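Local coordinates for uncharacterized protein SPOA0173 (Silicibacter pomeroyi, PDB 3EYT), which is of unknown function but, as a thioredoxin-like member of the AhpC/TSA family, probably acts as an oxidoreductase with an antioxidant role, at residues 4-9 with 21-26; 34-39 with 81-86; 38-43 with 117-122. All blocks are in the same frame, centred on the assembly; numbering follows the deposited sequence.

Contact 1. Residues 4-9 with 21-26; sequences MKAPEL and LTLADL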
# COMPACT_ATOMS: atom_id res chain seq x y z
N MSE C 4 11.41 21.30 25.85
CA MSE C 4 10.03 20.84 25.86
C MSE C 4 9.93 19.31 26.00
O MSE C 4 10.84 18.59 25.62
CB MSE C 4 9.26 21.35 24.65
CG MSE C 4 9.98 21.31 23.32
SE MSE C 4 8.73 21.97 21.96
CE MSE C 4 7.77 20.31 21.69
N LYS C 5 8.82 18.82 26.55
CA LYS C 5 8.69 17.37 26.72
C LYS C 5 8.59 16.64 25.36
O LYS C 5 7.97 17.16 24.42
CB LYS C 5 7.54 17.01 27.66
CG LYS C 5 7.94 15.93 28.64
CD LYS C 5 6.73 15.27 29.28
CE LYS C 5 7.15 13.98 30.00
NZ LYS C 5 8.17 13.16 29.23
N ALA C 6 9.24 15.48 25.23
CA ALA C 6 9.16 14.70 24.00
C ALA C 6 7.99 13.69 24.00
O ALA C 6 7.97 12.76 24.81
CB ALA C 6 10.49 14.02 23.69
N PRO C 7 6.98 13.87 23.11
CA PRO C 7 5.86 12.91 23.12
C PRO C 7 6.32 11.46 22.90
O PRO C 7 7.29 11.23 22.18
CB PRO C 7 5.01 13.36 21.92
CG PRO C 7 5.27 14.87 21.85
CD PRO C 7 6.74 15.00 22.19
N GLU C 8 5.63 10.51 23.53
CA GLU C 8 5.89 9.08 23.33
C GLU C 8 5.70 8.71 21.83
O GLU C 8 4.78 9.21 21.19
CB GLU C 8 5.00 8.24 24.27
CG GLU C 8 5.40 8.37 25.77
CD GLU C 8 4.49 7.60 26.76
OE1 GLU C 8 3.39 7.15 26.40
OE2 GLU C 8 4.89 7.45 27.94
N LEU C 9 6.59 7.89 21.27
CA LEU C 9 6.49 7.45 19.87
C LEU C 9 5.20 6.66 19.70
O LEU C 9 4.84 5.83 20.56
CB LEU C 9 7.70 6.59 19.50
CG LEU C 9 9.08 7.24 19.65
CD1 LEU C 9 10.21 6.27 19.22
CD2 LEU C 9 9.17 8.53 18.85
N LEU C 21 10.55 -0.66 20.48
CA LEU C 21 11.26 0.43 21.19
C LEU C 21 10.42 1.61 21.62
O LEU C 21 9.63 2.12 20.84
CB LEU C 21 12.40 0.97 20.31
CG LEU C 21 13.64 0.11 20.10
CD1 LEU C 21 14.53 0.75 19.06
CD2 LEU C 21 14.42 -0.11 21.42
N THR C 22 10.65 2.08 22.83
CA THR C 22 10.02 3.30 23.29
C THR C 22 11.10 4.27 23.78
O THR C 22 12.23 3.87 24.10
CB THR C 22 9.06 3.03 24.45
OG1 THR C 22 9.82 2.52 25.55
CG2 THR C 22 7.98 2.00 24.05
N LEU C 23 10.72 5.54 23.89
CA LEU C 23 11.63 6.57 24.42
C LEU C 23 12.01 6.27 25.88
O LEU C 23 13.16 6.50 26.29
CB LEU C 23 11.03 7.98 24.26
CG LEU C 23 10.81 8.45 22.81
CD1 LEU C 23 10.38 9.91 22.76
CD2 LEU C 23 12.06 8.25 21.97
N ALA C 24 11.05 5.71 26.64
CA ALA C 24 11.31 5.28 28.02
C ALA C 24 12.41 4.20 28.09
O ALA C 24 13.30 4.27 28.94
CB ALA C 24 10.03 4.81 28.71
N ASP C 25 12.36 3.22 27.18
CA ASP C 25 13.42 2.22 27.02
C ASP C 25 14.81 2.83 26.82
O ASP C 25 15.83 2.19 27.12
CB ASP C 25 13.19 1.39 25.76
CG ASP C 25 12.02 0.44 25.86
OD1 ASP C 25 11.48 0.24 26.97
OD2 ASP C 25 11.64 -0.11 24.79
N LEU C 26 14.84 4.04 26.27
CA LEU C 26 16.10 4.65 25.84
C LEU C 26 16.56 5.76 26.78
O LEU C 26 17.53 6.46 26.50
CB LEU C 26 15.98 5.17 24.40
CG LEU C 26 15.76 4.13 23.29
CD1 LEU C 26 15.49 4.81 21.96
CD2 LEU C 26 16.93 3.15 23.15
O HOH W 1 8.08 6.25 23.18

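Contact 2. Residues 34-39 with 81-86; sequences EAFQML and ISLKAF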
# COMPACT_ATOMS: atom_id res chain seq x y z
N GLU C 34 15.58 10.53 13.00
CA GLU C 34 15.49 11.05 11.65
C GLU C 34 14.11 10.67 11.09
O GLU C 34 13.82 9.49 10.87
CB GLU C 34 16.63 10.46 10.80
CG GLU C 34 16.60 10.74 9.32
CD GLU C 34 16.87 12.20 8.98
OE1 GLU C 34 17.48 12.94 9.78
OE2 GLU C 34 16.44 12.61 7.88
N ALA C 35 13.27 11.69 10.89
CA ALA C 35 11.92 11.51 10.37
C ALA C 35 12.03 11.77 8.88
O ALA C 35 12.56 12.81 8.45
CB ALA C 35 10.95 12.48 11.00
N PHE C 36 11.56 10.81 8.09
CA PHE C 36 11.80 10.84 6.66
C PHE C 36 10.61 10.17 5.95
O PHE C 36 9.84 9.42 6.56
CB PHE C 36 13.12 10.11 6.33
CG PHE C 36 13.05 8.59 6.50
CD1 PHE C 36 12.88 7.76 5.38
CD2 PHE C 36 13.17 8.00 7.77
CE1 PHE C 36 12.81 6.37 5.53
CE2 PHE C 36 13.11 6.62 7.94
CZ PHE C 36 12.92 5.79 6.81
N GLN C 37 10.53 10.42 4.64
CA GLN C 37 9.67 9.66 3.73
C GLN C 37 10.62 9.08 2.71
O GLN C 37 11.52 9.78 2.21
CB GLN C 37 8.70 10.57 2.95
CG GLN C 37 7.61 11.24 3.82
CD GLN C 37 6.58 12.00 2.97
OE1 GLN C 37 5.44 11.58 2.88
NE2 GLN C 37 7.02 13.05 2.30
N MSE C 38 10.39 7.82 2.37
CA MSE C 38 11.29 7.10 1.49
C MSE C 38 11.35 7.69 0.08
O MSE C 38 12.37 7.60 -0.58
CB MSE C 38 10.93 5.61 1.45
CG MSE C 38 9.53 5.36 0.89
SE MSE C 38 9.14 3.44 0.87
CE MSE C 38 10.04 3.00 -0.84
N LEU C 39 10.27 8.32 -0.39
CA LEU C 39 10.27 8.93 -1.73
C LEU C 39 10.58 10.44 -1.75
O LEU C 39 10.44 11.11 -2.78
CB LEU C 39 8.93 8.62 -2.45
CG LEU C 39 8.52 7.15 -2.60
CD1 LEU C 39 7.24 7.08 -3.43
CD2 LEU C 39 9.64 6.31 -3.27
N ILE C 81 5.68 -2.66 2.87
CA ILE C 81 6.36 -3.61 1.94
C ILE C 81 7.38 -2.82 1.11
O ILE C 81 8.49 -3.29 0.83
CB ILE C 81 5.37 -4.40 1.05
CG1 ILE C 81 6.10 -5.44 0.20
CG2 ILE C 81 4.56 -3.48 0.13
CD1 ILE C 81 5.17 -6.32 -0.57
N SER C 82 7.02 -1.59 0.75
CA SER C 82 7.95 -0.72 0.02
C SER C 82 9.12 -0.25 0.84
O SER C 82 10.27 -0.19 0.36
CB SER C 82 7.21 0.45 -0.61
OG SER C 82 6.45 0.01 -1.73
N LEU C 83 8.84 0.13 2.09
CA LEU C 83 9.86 0.56 3.04
C LEU C 83 10.88 -0.52 3.33
O LEU C 83 12.07 -0.23 3.39
CB LEU C 83 9.23 0.98 4.38
CG LEU C 83 10.24 1.47 5.44
CD1 LEU C 83 10.99 2.70 4.93
CD2 LEU C 83 9.55 1.77 6.77
N LYS C 84 10.42 -1.77 3.53
CA LYS C 84 11.32 -2.91 3.76
C LYS C 84 12.38 -3.02 2.63
O LYS C 84 13.58 -3.18 2.91
CB LYS C 84 10.50 -4.21 3.86
CG LYS C 84 11.29 -5.35 4.51
CD LYS C 84 10.43 -6.60 4.59
CE LYS C 84 11.11 -7.62 5.46
NZ LYS C 84 11.08 -8.90 4.74
N ALA C 85 11.93 -2.90 1.38
CA ALA C 85 12.83 -2.98 0.21
C ALA C 85 13.77 -1.78 0.17
O ALA C 85 14.97 -1.93 -0.07
CB ALA C 85 12.03 -3.08 -1.07
N PHE C 86 13.25 -0.61 0.49
CA PHE C 86 14.06 0.60 0.54
C PHE C 86 15.19 0.52 1.58
O PHE C 86 16.35 0.90 1.30
CB PHE C 86 13.13 1.81 0.83
CG PHE C 86 13.86 3.09 1.04
CD1 PHE C 86 14.22 3.88 -0.04
CD2 PHE C 86 14.14 3.54 2.33
CE1 PHE C 86 14.88 5.12 0.16
CE2 PHE C 86 14.82 4.76 2.55
CZ PHE C 86 15.19 5.54 1.47

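Contact 3. Residues 38-43 with 117-122; sequences MLCPGC and GTPSLL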
# COMPACT_ATOMS: atom_id res chain seq x y z
N MSE C 38 10.39 7.82 2.37
CA MSE C 38 11.29 7.10 1.49
C MSE C 38 11.35 7.69 0.08
O MSE C 38 12.37 7.60 -0.58
CB MSE C 38 10.93 5.61 1.45
CG MSE C 38 9.53 5.36 0.89
SE MSE C 38 9.14 3.44 0.87
CE MSE C 38 10.04 3.00 -0.84
N LEU C 39 10.27 8.32 -0.39
CA LEU C 39 10.27 8.93 -1.73
C LEU C 39 10.58 10.44 -1.75
O LEU C 39 10.44 11.11 -2.78
CB LEU C 39 8.93 8.62 -2.45
CG LEU C 39 8.52 7.15 -2.60
CD1 LEU C 39 7.24 7.08 -3.43
CD2 LEU C 39 9.64 6.31 -3.27
N CYS C 40 11.04 10.98 -0.64
CA CYS C 40 11.35 12.40 -0.58
C CYS C 40 12.82 12.60 -0.95
O CYS C 40 13.70 12.06 -0.29
CB CYS C 40 11.01 12.90 0.82
SG CYS C 40 11.86 14.39 1.36
N PRO C 41 13.09 13.35 -2.03
CA PRO C 41 14.47 13.39 -2.53
C PRO C 41 15.46 13.93 -1.50
O PRO C 41 16.58 13.42 -1.42
CB PRO C 41 14.39 14.29 -3.78
CG PRO C 41 12.96 14.19 -4.22
CD PRO C 41 12.14 14.00 -2.95
N GLY C 42 15.06 14.90 -0.67
CA GLY C 42 15.97 15.45 0.35
C GLY C 42 16.29 14.45 1.45
O GLY C 42 17.39 14.45 1.98
N CYS C 43 15.33 13.59 1.81
CA CYS C 43 15.58 12.50 2.75
C CYS C 43 16.61 11.51 2.23
O CYS C 43 17.48 11.04 2.97
CB CYS C 43 14.27 11.73 3.05
SG CYS C 43 13.07 12.75 3.95
N GLY C 117 7.77 18.91 8.03
CA GLY C 117 7.95 18.16 6.78
C GLY C 117 9.09 17.21 7.03
O GLY C 117 9.47 16.98 8.20
N THR C 118 9.65 16.67 5.94
CA THR C 118 10.80 15.75 6.04
C THR C 118 11.87 16.27 5.06
O THR C 118 11.52 16.88 4.05
CB THR C 118 10.38 14.29 5.60
OG1 THR C 118 9.90 14.30 4.26
CG2 THR C 118 9.28 13.75 6.48
N PRO C 119 13.16 16.02 5.35
CA PRO C 119 13.59 15.35 6.58
C PRO C 119 13.57 16.29 7.79
O PRO C 119 13.76 17.50 7.67
CB PRO C 119 15.03 14.89 6.26
CG PRO C 119 15.57 16.01 5.36
CD PRO C 119 14.30 16.43 4.49
N SER C 120 13.28 15.72 8.95
CA SER C 120 13.45 16.43 10.21
C SER C 120 14.33 15.61 11.11
O SER C 120 14.26 14.38 11.12
CB SER C 120 12.10 16.69 10.88
OG SER C 120 11.36 17.58 10.06
N LEU C 121 15.16 16.30 11.87
CA LEU C 121 16.04 15.63 12.79
C LEU C 121 15.70 16.13 14.19
O LEU C 121 15.66 17.36 14.43
CB LEU C 121 17.51 15.85 12.40
CG LEU C 121 18.48 14.88 13.13
CD1 LEU C 121 19.68 14.53 12.34
CD2 LEU C 121 18.90 15.45 14.46
N LEU C 122 15.39 15.19 15.10
CA LEU C 122 15.01 15.54 16.47
C LEU C 122 16.06 15.00 17.41
O LEU C 122 16.56 13.88 17.22
CB LEU C 122 13.66 14.93 16.85
CG LEU C 122 12.34 15.18 16.08
CD1 LEU C 122 11.78 16.51 16.41
CD2 LEU C 122 12.41 14.98 14.57

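Contact 1. Residues 4-9 with 21-26
Leu9 and Leu23 each carry CG beside the backbone N and anti to the carbonyl carbon, with chi1 at -58° and -64°, which lets their branch points meet. Set this way, the two side chains cross at about a right angle, Leu9 CG lying 3.8 Å from Leu23 CG. The setting is the N-terminal part of a thioredoxin-like fold of the AhpC/TSA type, where the chain leaving strand 4-5 runs past the loop that precedes strand 30-36. Leu23 also reaches back along the first segment: its CD1 comes within 3.4 Å of Pro7 O and 4.2 Å of Ala6 CB. Branched leucines suit this place, since the sheet residues beneath are apolar: Leu9 rests on Ile33 and Leu66, and Leu23 on Ile31. An alanine in place of Leu23 would probably leave a gap beside Leu9 CG and Ala6 CB and set the Leu9 side chain free to shift. No direct hydrogen bond joins the segments, but one water accepts from both backbones, at 2.9 Å from Leu9 N and 2.8 Å from Leu23 N, and so bridges them just outside the apolar pair. Pro7 O is held by the hydroxyl of Tyr113. The loop around Leu23 is stiffened by Thr22 and Asp25, each of which binds the backbone N of the other. Thr22 OG1 accepts from Asp25 N at 3.1 Å, an ST motif, while Asp25 OD2 accepts a hydrogen bond from Thr22 N, 3.1 Å away, the donor lying above the carboxylate plane.

Contact 2. Residues 34-39 with 81-86
Ser82 O takes the helical hydrogen bond from Phe86 N at 3.0 Å, and the methyl CE of Met38 rests against it at 3.4 Å. Met38 is present as selenomethionine. Its chain runs straight as far as SE and then bends, chi3 -83°, which places CE against Phe86 CB at 3.7 Å. Nearer the backbone, Met38 CB sits over the centre of the Phe86 ring, 3.8 Å from the centroid, in a CH-pi contact. SE approaches that ring obliquely, a Met-aromatic contact, and lies 3.5 Å from Leu83 N. A long, flexible, unbranched chain suits this place, for it must follow both a flat ring and a helix backbone. Phe36 packs against the same helix, CE1 meeting Phe86 CE2 at 3.9 Å and CZ meeting Leu83 CD1 at 4.1 Å. Ser82 turns its hydroxyl to Ala77 O of the second subunit, whose Leu39 also packs on Met38. Central strand 30-36, ending just before the CxxC helix, belongs to the thioredoxin core, while helix 80-89 and strand 96-99 are added to it, completing a beta-alpha-beta crossover from strand 63-69 that is consistent with the insertion seen in AhpC/TSA relatives.

Contact 3. Residues 38-43 with 117-122
Cys43 SG points at the junction of Thr118 and Pro119, 3.5 Å from Thr118 CB and 3.7 Å from Pro119 CB. The cis peptide before Pro119 turns the chain here, and the proline ring packs against the first turn of helix 41-57, its CD 4.1 Å from Gly42 C. Thr118 holds OG1 in the crowded position between its N and carbonyl carbon, chi1 60°, which directs that oxygen at both cysteines: Thr118 OG1 lies 3.5 Å from Cys40 SG and the same distance from Cys43 SG. Cys40 approaches from the other end of the CxxC turn, its SG anti to the backbone N, chi1 157°. Cys40, at the N-cap position, accepts a hydrogen bond at SG from Cys43 N, 3.6 Å away, a capping bond. With Cys40 SG 3.3 Å from Cys43 SG, no disulphide joins them. Cys43 is the buried one, its sulphur also lying against Phe36, whereas Cys40 is partly exposed. Behind the cis bond, Ser120 OG gives a hydrogen bond to Gly117 O at 2.7 Å, tying the turn to the start of strand 120-124; the backbone of Gly117 would jam any side chain against the preceding carbonyl. A CxxC at a helix start facing a cis-proline turn is the hallmark of the thioredoxin active site, and here it is consistent with thiol-disulphide redox chemistry.

Contacts 2 and 3 share Met38 and Leu39, lie about 10 Å apart between centres and touch, Ala35 N reaching Ser120 O where strands 30-36 and 120-124 meet. Contact 1 lies on the opposite side of the chain's centre, its centre about 21 Å from contact 2's and 20 Å from contact 3's, although all three reach the same sheet. Contact 2 is buried and almost wholly apolar. Contact 1 is partly buried: leucines on the inside give way to a bridging water. Contact 3, also partly buried, is built on two sulphurs and a threonine hydroxyl around a proline ring. Contacts 2 and 3 border the second subunit, whereas no other chain of the assembly touches contact 1.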